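Local structure of proteasome protein (2P90) at residues M50-N63 / E88-D100. The protein is of unknown function but belongs to the PAC2 family and may, like its relatives, be linked to proteasome assembly. Numbering follows the deposited sequence.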
ATOM      1  N   MET B  50      -8.353 -14.530  24.010  1.00 50.38           N
ATOM      2  CA  MET B  50      -8.592 -13.272  24.692  1.00 51.69           C
ATOM      3  C   MET B  50      -9.960 -13.198  25.382  1.00 51.48           C
ATOM      4  O   MET B  50     -10.050 -12.730  26.509  1.00 50.95           O
ATOM      5  CB  MET B  50      -8.388 -12.107  23.742  1.00 52.00           C
ATOM      6  CG  MET B  50      -7.677 -10.925  24.400  1.00 56.59           C
ATOM      7  SD  MET B  50      -5.892 -10.834  24.170  1.00 57.75           S
ATOM      8  CE  MET B  50      -5.986 -10.183  22.496  1.00 59.55           C
ATOM      9  N   ASP B  51     -11.003 -13.684  24.708  1.00 51.88           N
ATOM     10  CA  ASP B  51     -12.349 -13.686  25.239  1.00 52.61           C
ATOM     11  C   ASP B  51     -12.515 -14.705  26.356  1.00 52.26           C
ATOM     12  O   ASP B  51     -13.298 -14.487  27.280  1.00 51.76           O
ATOM     13  CB  ASP B  51     -13.333 -14.060  24.152  1.00 53.63           C
ATOM     14  CG  ASP B  51     -13.515 -12.972  23.143  1.00 58.45           C
ATOM     15  OD1 ASP B  51     -13.055 -11.835  23.433  1.00 63.63           O
ATOM     16  OD2 ASP B  51     -14.120 -13.238  22.069  1.00 63.01           O
ATOM     17  N   ALA B  52     -11.774 -15.803  26.259  1.00 51.83           N
ATOM     18  CA  ALA B  52     -12.005 -16.967  27.095  1.00 52.29           C
ATOM     19  C   ALA B  52     -11.122 -17.029  28.340  1.00 52.67           C
ATOM     20  O   ALA B  52     -11.523 -17.616  29.340  1.00 53.36           O
ATOM     21  CB  ALA B  52     -11.846 -18.261  26.280  1.00 51.78           C
ATOM     22  N   LEU B  53      -9.928 -16.443  28.274  1.00 52.64           N
ATOM     23  CA  LEU B  53      -8.937 -16.560  29.349  1.00 51.76           C
ATOM     24  C   LEU B  53      -8.578 -15.214  29.961  1.00 51.83           C
ATOM     25  O   LEU B  53      -8.750 -14.158  29.301  1.00 51.90           O
ATOM     26  CB  LEU B  53      -7.688 -17.263  28.812  1.00 51.64           C
ATOM     27  CG  LEU B  53      -7.877 -18.751  28.457  1.00 51.76           C
ATOM     28  CD1 LEU B  53      -6.690 -19.256  27.688  1.00 51.06           C
ATOM     29  CD2 LEU B  53      -8.115 -19.645  29.702  1.00 50.26           C
ATOM     30  N   ASP B  54      -8.091 -15.221  31.208  1.00 51.44           N
ATOM     31  CA  ASP B  54      -7.558 -13.970  31.791  1.00 51.77           C
ATOM     32  C   ASP B  54      -6.247 -13.582  31.095  1.00 50.96           C
ATOM     33  O   ASP B  54      -5.376 -14.432  30.832  1.00 50.07           O
ATOM     34  CB  ASP B  54      -7.394 -14.023  33.339  1.00 52.75           C
ATOM     35  CG  ASP B  54      -8.770 -14.189  34.106  1.00 55.22           C
ATOM     36  OD1 ASP B  54      -9.786 -13.484  33.791  1.00 55.09           O
ATOM     37  OD2 ASP B  54      -8.814 -15.051  35.024  1.00 55.86           O
ATOM     38  N   HIS B  55      -6.132 -12.292  30.782  1.00 50.60           N
ATOM     39  CA  HIS B  55      -4.961 -11.736  30.091  1.00 50.52           C
ATOM     40  C   HIS B  55      -4.648 -10.333  30.634  1.00 50.48           C
ATOM     41  O   HIS B  55      -5.543  -9.622  31.068  1.00 50.56           O
ATOM     42  CB  HIS B  55      -5.190 -11.692  28.575  1.00 49.73           C
ATOM     43  CG  HIS B  55      -6.432 -10.961  28.179  1.00 49.54           C
ATOM     44  ND1 HIS B  55      -6.448  -9.610  27.912  1.00 52.20           N
ATOM     45  CD2 HIS B  55      -7.706 -11.387  28.018  1.00 49.20           C
ATOM     46  CE1 HIS B  55      -7.675  -9.237  27.588  1.00 50.52           C
ATOM     47  NE2 HIS B  55      -8.458 -10.300  27.642  1.00 47.87           N
ATOM     48  N   ARG B  56      -3.371  -9.965  30.642  1.00 50.46           N
ATOM     49  CA  ARG B  56      -2.947  -8.628  31.060  1.00 50.24           C
ATOM     50  C   ARG B  56      -1.999  -8.111  29.982  1.00 48.37           C
ATOM     51  O   ARG B  56      -1.087  -8.842  29.544  1.00 46.49           O
ATOM     52  CB  ARG B  56      -2.210  -8.636  32.424  1.00 51.64           C
ATOM     53  CG  ARG B  56      -2.998  -8.995  33.735  1.00 55.85           C
ATOM     54  CD  ARG B  56      -4.107  -7.995  34.133  1.00 64.39           C
ATOM     55  NE  ARG B  56      -5.457  -8.556  33.878  1.00 71.18           N
ATOM     56  CZ  ARG B  56      -6.124  -9.384  34.703  1.00 72.93           C
ATOM     57  NH1 ARG B  56      -5.593  -9.756  35.872  1.00 75.31           N
ATOM     58  NH2 ARG B  56      -7.323  -9.856  34.360  1.00 71.61           N
ATOM     59  N   LEU B  57      -2.228  -6.860  29.558  1.00 47.12           N
ATOM     60  CA  LEU B  57      -1.357  -6.167  28.579  1.00 45.69           C
ATOM     61  C   LEU B  57       0.064  -5.882  29.125  1.00 45.34           C
ATOM     62  O   LEU B  57       0.217  -5.290  30.191  1.00 45.42           O
ATOM     63  CB  LEU B  57      -2.009  -4.856  28.126  1.00 45.15           C
ATOM     64  CG  LEU B  57      -1.339  -4.100  26.963  1.00 44.43           C
ATOM     65  CD1 LEU B  57      -1.254  -4.972  25.722  1.00 43.29           C
ATOM     66  CD2 LEU B  57      -2.117  -2.832  26.655  1.00 44.53           C
ATOM     67  N   ILE B  58       1.083  -6.311  28.393  1.00 44.58           N
ATOM     68  CA  ILE B  58       2.475  -6.072  28.765  1.00 44.04           C
ATOM     69  C   ILE B  58       3.109  -4.901  27.991  1.00 44.74           C
ATOM     70  O   ILE B  58       3.767  -4.025  28.584  1.00 44.62           O
ATOM     71  CB  ILE B  58       3.324  -7.323  28.485  1.00 43.72           C
ATOM     72  CG1 ILE B  58       2.964  -8.450  29.459  1.00 42.17           C
ATOM     73  CG2 ILE B  58       4.828  -6.988  28.495  1.00 43.38           C
ATOM     74  CD1 ILE B  58       3.668  -9.707  29.151  1.00 39.30           C
ATOM     75  N   ALA B  59       2.936  -4.912  26.663  1.00 44.56           N
ATOM     76  CA  ALA B  59       3.516  -3.901  25.778  1.00 44.70           C
ATOM     77  C   ALA B  59       2.567  -3.605  24.630  1.00 44.71           C
ATOM     78  O   ALA B  59       1.861  -4.506  24.160  1.00 45.35           O
ATOM     79  CB  ALA B  59       4.845  -4.368  25.238  1.00 44.79           C
ATOM     80  N   SER B  60       2.539  -2.341  24.204  1.00 43.35           N
ATOM     81  CA  SER B  60       1.787  -1.926  23.041  1.00 42.91           C
ATOM     82  C   SER B  60       2.722  -1.345  22.016  1.00 41.75           C
ATOM     83  O   SER B  60       3.504  -0.447  22.296  1.00 41.19           O
ATOM     84  CB  SER B  60       0.761  -0.859  23.397  1.00 43.54           C
ATOM     85  OG  SER B  60      -0.366  -1.445  24.013  1.00 47.53           O
ATOM     86  N   PHE B  61       2.636  -1.871  20.814  1.00 40.48           N
ATOM     87  CA  PHE B  61       3.356  -1.300  19.706  1.00 38.98           C
ATOM     88  C   PHE B  61       2.696  -0.007  19.186  1.00 38.66           C
ATOM     89  O   PHE B  61       1.451   0.187  19.273  1.00 37.21           O
ATOM     90  CB  PHE B  61       3.542  -2.358  18.629  1.00 38.61           C
ATOM     91  CG  PHE B  61       4.554  -3.417  19.008  1.00 38.88           C
ATOM     92  CD1 PHE B  61       5.849  -3.368  18.506  1.00 38.57           C
ATOM     93  CD2 PHE B  61       4.221  -4.444  19.909  1.00 39.73           C
ATOM     94  CE1 PHE B  61       6.811  -4.352  18.858  1.00 38.53           C
ATOM     95  CE2 PHE B  61       5.172  -5.426  20.280  1.00 38.79           C
ATOM     96  CZ  PHE B  61       6.478  -5.373  19.744  1.00 37.65           C
ATOM     97  N   ASN B  62       3.556   0.883  18.697  1.00 38.00           N
ATOM     98  CA  ASN B  62       3.138   2.146  18.100  1.00 38.78           C
ATOM     99  C   ASN B  62       2.765   1.952  16.649  1.00 38.20           C
ATOM    100  O   ASN B  62       3.633   1.735  15.797  1.00 38.86           O
ATOM    101  CB  ASN B  62       4.252   3.204  18.214  1.00 39.35           C
ATOM    102  CG  ASN B  62       3.807   4.597  17.699  1.00 42.34           C
ATOM    103  OD1 ASN B  62       2.662   4.798  17.262  1.00 47.60           O
ATOM    104  ND2 ASN B  62       4.694   5.550  17.781  1.00 40.41           N
ATOM    105  N   ASN B  63       1.474   2.036  16.374  1.00 37.87           N
ATOM    106  CA  ASN B  63       0.935   1.963  15.006  1.00 37.85           C
ATOM    107  C   ASN B  63       1.402   3.081  14.038  1.00 37.13           C
ATOM    108  O   ASN B  63       1.434   2.890  12.834  1.00 37.49           O
ATOM    109  CB  ASN B  63      -0.585   1.932  15.073  1.00 38.09           C
ATOM    110  CG  ASN B  63      -1.130   0.572  15.488  1.00 41.38           C
ATOM    111  OD1 ASN B  63      -0.370  -0.366  15.821  1.00 42.00           O
ATOM    112  ND2 ASN B  63      -2.467   0.433  15.413  1.00 42.99           N
ATOM    113  N   GLU B  88      -8.962   0.328  17.585  1.00 47.86           N
ATOM    114  CA  GLU B  88      -7.601   0.772  17.907  1.00 49.58           C
ATOM    115  C   GLU B  88      -6.502   0.002  17.178  1.00 47.22           C
ATOM    116  O   GLU B  88      -5.375   0.473  17.101  1.00 46.58           O
ATOM    117  CB  GLU B  88      -7.356   0.697  19.417  1.00 49.50           C
ATOM    118  CG  GLU B  88      -7.717   1.959  20.160  1.00 54.39           C
ATOM    119  CD  GLU B  88      -7.347   1.896  21.636  1.00 56.47           C
ATOM    120  OE1 GLU B  88      -6.248   1.356  21.964  1.00 64.32           O
ATOM    121  OE2 GLU B  88      -8.161   2.394  22.467  1.00 64.74           O
ATOM    122  N   LEU B  89      -6.842  -1.173  16.649  1.00 46.03           N
ATOM    123  CA  LEU B  89      -5.899  -2.052  15.941  1.00 45.43           C
ATOM    124  C   LEU B  89      -4.660  -2.324  16.783  1.00 43.81           C
ATOM    125  O   LEU B  89      -3.550  -2.255  16.284  1.00 42.35           O
ATOM    126  CB  LEU B  89      -5.484  -1.487  14.561  1.00 44.73           C
ATOM    127  CG  LEU B  89      -6.123  -1.848  13.220  1.00 48.21           C
ATOM    128  CD1 LEU B  89      -5.073  -1.774  12.096  1.00 52.39           C
ATOM    129  CD2 LEU B  89      -6.804  -3.186  13.131  1.00 47.56           C
ATOM    130  N   ASN B  90      -4.867  -2.612  18.067  1.00 44.21           N
ATOM    131  CA  ASN B  90      -3.761  -2.843  18.996  1.00 44.15           C
ATOM    132  C   ASN B  90      -2.955  -4.062  18.605  1.00 42.75           C
ATOM    133  O   ASN B  90      -3.497  -5.130  18.408  1.00 42.24           O
ATOM    134  CB  ASN B  90      -4.241  -2.966  20.444  1.00 45.46           C
ATOM    135  CG  ASN B  90      -3.084  -3.274  21.435  1.00 50.30           C
ATOM    136  OD1 ASN B  90      -2.224  -2.408  21.749  1.00 52.74           O
ATOM    137  ND2 ASN B  90      -3.071  -4.516  21.938  1.00 55.23           N
ATOM    138  N   LEU B  91      -1.660  -3.844  18.408  1.00 42.24           N
ATOM    139  CA  LEU B  91      -0.677  -4.888  18.281  1.00 41.44           C
ATOM    140  C   LEU B  91      -0.040  -4.883  19.667  1.00 41.39           C
ATOM    141  O   LEU B  91       0.686  -3.959  20.017  1.00 41.44           O
ATOM    142  CB  LEU B  91       0.350  -4.538  17.185  1.00 41.63           C
ATOM    143  CG  LEU B  91       1.556  -5.466  16.916  1.00 40.64           C
ATOM    144  CD1 LEU B  91       1.107  -6.832  16.409  1.00 38.46           C
ATOM    145  CD2 LEU B  91       2.465  -4.860  15.924  1.00 40.36           C
ATOM    146  N   GLY B  92      -0.358  -5.881  20.477  1.00 41.00           N
ATOM    147  CA  GLY B  92       0.116  -5.902  21.834  1.00 40.49           C
ATOM    148  C   GLY B  92       0.696  -7.235  22.212  1.00 40.81           C
ATOM    149  O   GLY B  92       0.399  -8.252  21.589  1.00 41.06           O
ATOM    150  N   LEU B  93       1.548  -7.202  23.235  1.00 41.16           N
ATOM    151  CA  LEU B  93       2.066  -8.382  23.897  1.00 40.85           C
ATOM    152  C   LEU B  93       1.305  -8.548  25.202  1.00 41.25           C
ATOM    153  O   LEU B  93       1.202  -7.599  26.013  1.00 40.26           O
ATOM    154  CB  LEU B  93       3.562  -8.215  24.170  1.00 40.97           C
ATOM    155  CG  LEU B  93       4.286  -9.402  24.814  1.00 40.79           C
ATOM    156  CD1 LEU B  93       4.182 -10.612  23.907  1.00 40.81           C
ATOM    157  CD2 LEU B  93       5.751  -9.056  25.044  1.00 40.03           C
ATOM    158  N   HIS B  94       0.743  -9.742  25.384  1.00 41.40           N
ATOM    159  CA  HIS B  94      -0.061 -10.044  26.590  1.00 41.51           C
ATOM    160  C   HIS B  94       0.505 -11.204  27.350  1.00 41.59           C
ATOM    161  O   HIS B  94       1.122 -12.102  26.747  1.00 40.64           O
ATOM    162  CB  HIS B  94      -1.496 -10.427  26.249  1.00 41.53           C
ATOM    163  CG  HIS B  94      -2.254  -9.347  25.556  1.00 42.98           C
ATOM    164  ND1 HIS B  94      -2.247  -9.198  24.182  1.00 44.29           N
ATOM    165  CD2 HIS B  94      -3.038  -8.359  26.045  1.00 42.22           C
ATOM    166  CE1 HIS B  94      -2.995  -8.162  23.855  1.00 43.70           C
ATOM    167  NE2 HIS B  94      -3.483  -7.635  24.967  1.00 43.88           N
ATOM    168  N   VAL B  95       0.302 -11.166  28.679  1.00 41.88           N
ATOM    169  CA  VAL B  95       0.432 -12.373  29.501  1.00 42.08           C
ATOM    170  C   VAL B  95      -0.964 -12.989  29.598  1.00 43.02           C
ATOM    171  O   VAL B  95      -1.926 -12.313  29.968  1.00 42.82           O
ATOM    172  CB  VAL B  95       1.107 -12.146  30.909  1.00 41.63           C
ATOM    173  CG1 VAL B  95       0.482 -11.017  31.702  1.00 38.17           C
ATOM    174  CG2 VAL B  95       1.127 -13.491  31.729  1.00 41.24           C
ATOM    175  N   VAL B  96      -1.075 -14.250  29.197  1.00 44.38           N
ATOM    176  CA  VAL B  96      -2.363 -14.956  29.238  1.00 45.16           C
ATOM    177  C   VAL B  96      -2.239 -16.176  30.178  1.00 46.60           C
ATOM    178  O   VAL B  96      -1.212 -16.846  30.203  1.00 46.87           O
ATOM    179  CB  VAL B  96      -2.858 -15.385  27.798  1.00 45.19           C
ATOM    180  CG1 VAL B  96      -4.306 -15.953  27.843  1.00 42.82           C
ATOM    181  CG2 VAL B  96      -2.749 -14.210  26.765  1.00 42.27           C
ATOM    182  N   ARG B  97      -3.278 -16.470  30.946  1.00 47.79           N
ATOM    183  CA  ARG B  97      -3.227 -17.660  31.799  1.00 49.78           C
ATOM    184  C   ARG B  97      -4.259 -18.719  31.405  1.00 49.61           C
ATOM    185  O   ARG B  97      -5.456 -18.411  31.263  1.00 49.39           O
ATOM    186  CB  ARG B  97      -3.320 -17.259  33.285  1.00 50.23           C
ATOM    187  CG  ARG B  97      -2.007 -16.641  33.767  1.00 52.62           C
ATOM    188  CD  ARG B  97      -2.166 -15.844  35.032  1.00 57.49           C
ATOM    189  NE  ARG B  97      -1.009 -14.978  35.296  1.00 61.04           N
ATOM    190  CZ  ARG B  97       0.162 -15.373  35.811  1.00 61.73           C
ATOM    191  NH1 ARG B  97       1.116 -14.481  36.016  1.00 62.48           N
ATOM    192  NH2 ARG B  97       0.395 -16.646  36.121  1.00 62.35           N
ATOM    193  N   ASP B  98      -3.783 -19.947  31.197  1.00 50.05           N
ATOM    194  CA  ASP B  98      -4.664 -21.079  30.855  1.00 51.51           C
ATOM    195  C   ASP B  98      -5.593 -21.497  32.019  1.00 52.89           C
ATOM    196  O   ASP B  98      -5.604 -20.854  33.082  1.00 52.69           O
ATOM    197  CB  ASP B  98      -3.869 -22.274  30.316  1.00 50.53           C
ATOM    198  CG  ASP B  98      -3.051 -23.011  31.401  1.00 52.31           C
ATOM    199  OD1 ASP B  98      -3.188 -22.726  32.633  1.00 53.18           O
ATOM    200  OD2 ASP B  98      -2.256 -23.900  30.998  1.00 50.00           O
ATOM    201  N   ASN B  99      -6.370 -22.566  31.813  1.00 54.68           N
ATOM    202  CA  ASN B  99      -7.346 -23.016  32.824  1.00 55.86           C
ATOM    203  C   ASN B  99      -6.716 -23.327  34.216  1.00 56.56           C
ATOM    204  O   ASN B  99      -7.379 -23.226  35.248  1.00 56.45           O
ATOM    205  CB  ASN B  99      -8.123 -24.210  32.305  1.00 55.64           C
ATOM    206  CG  ASN B  99      -9.175 -23.831  31.275  1.00 57.07           C
ATOM    207  OD1 ASN B  99      -9.736 -22.730  31.306  1.00 57.62           O
ATOM    208  ND2 ASN B  99      -9.473 -24.772  30.365  1.00 56.66           N
ATOM    209  N   ASP B 100      -5.431 -23.670  34.224  1.00 56.94           N
ATOM    210  CA  ASP B 100      -4.670 -23.886  35.467  1.00 57.43           C
ATOM    211  C   ASP B 100      -3.878 -22.661  35.933  1.00 56.71           C
ATOM    212  O   ASP B 100      -2.992 -22.779  36.780  1.00 56.82           O
ATOM    213  CB  ASP B 100      -3.711 -25.072  35.277  1.00 57.96           C
ATOM    214  CG  ASP B 100      -4.454 -26.367  34.976  1.00 60.05           C
ATOM    215  OD1 ASP B 100      -5.360 -26.733  35.774  1.00 62.64           O
ATOM    216  OD2 ASP B 100      -4.158 -26.997  33.935  1.00 60.94           O
TER
HETATM  217  O   HOH W   1      -7.371 -17.721  32.574  1.00 44.03           O
HETATM  218  O   HOH W   2      -0.651  -1.022  18.381  1.00 28.96           O
HETATM  219  O   HOH W   3      -4.559   2.632  15.564  1.00 43.40           O
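Met50 and His94 meet at about a right angle, with SD of Met50 over the centre of the His94 ring, 3.9 Å from its centroid: a Met-aromatic contact. Bends at chi2 and chi3 swing the thioether from the last turn of helix 41-52 across the sheet, and a long, flexible, polarisable side chain suits that span. His55 lies beside His94 and points the same way, yet its ring turns its edge to the His94 face in an offset edge-to-face pair, planes at 88°. Its CG sits between the backbone N and carbonyl carbon (chi1 55°), which lets Met50 CG lie over the rim of one His55 face. Leu57 reaches the same cluster with CD1.

On the other side of the sheet, Ile58, Leu93 and Val95 make an apolar patch. Ile58 crosses Leu93 with CG2 4.1 Å from Leu93 CD2, while its other branch sends CD1 against Val95 CB. Continuing the patch, Phe61 packs CB on Leu91 CD2, its ring edge receiving Leu91 O in plane. Helix 116-129 covers this side through Leu126 and Phe119, so large apolar residues fit.

Between these layers, Leu93 O accepts from both Ile58 N (2.7 Å) and, more loosely, Ala59 N (3.3 Å). Near the end of strand 54-61, Ser60 OG donates to Asn90 OD1 at 3.1 Å; past the strand, Asn63 ND2 donates to Leu89 O, which lies in the Asn63 amide plane, while ND2 comes from above the Leu89 carbonyl plane. Ile58 and Ala59 both face Leu93, the register shift of a classic beta bulge, here in the antiparallel pairing of strands 54-61 and 92-97 within the mixed sheet of this PAC2-family protein.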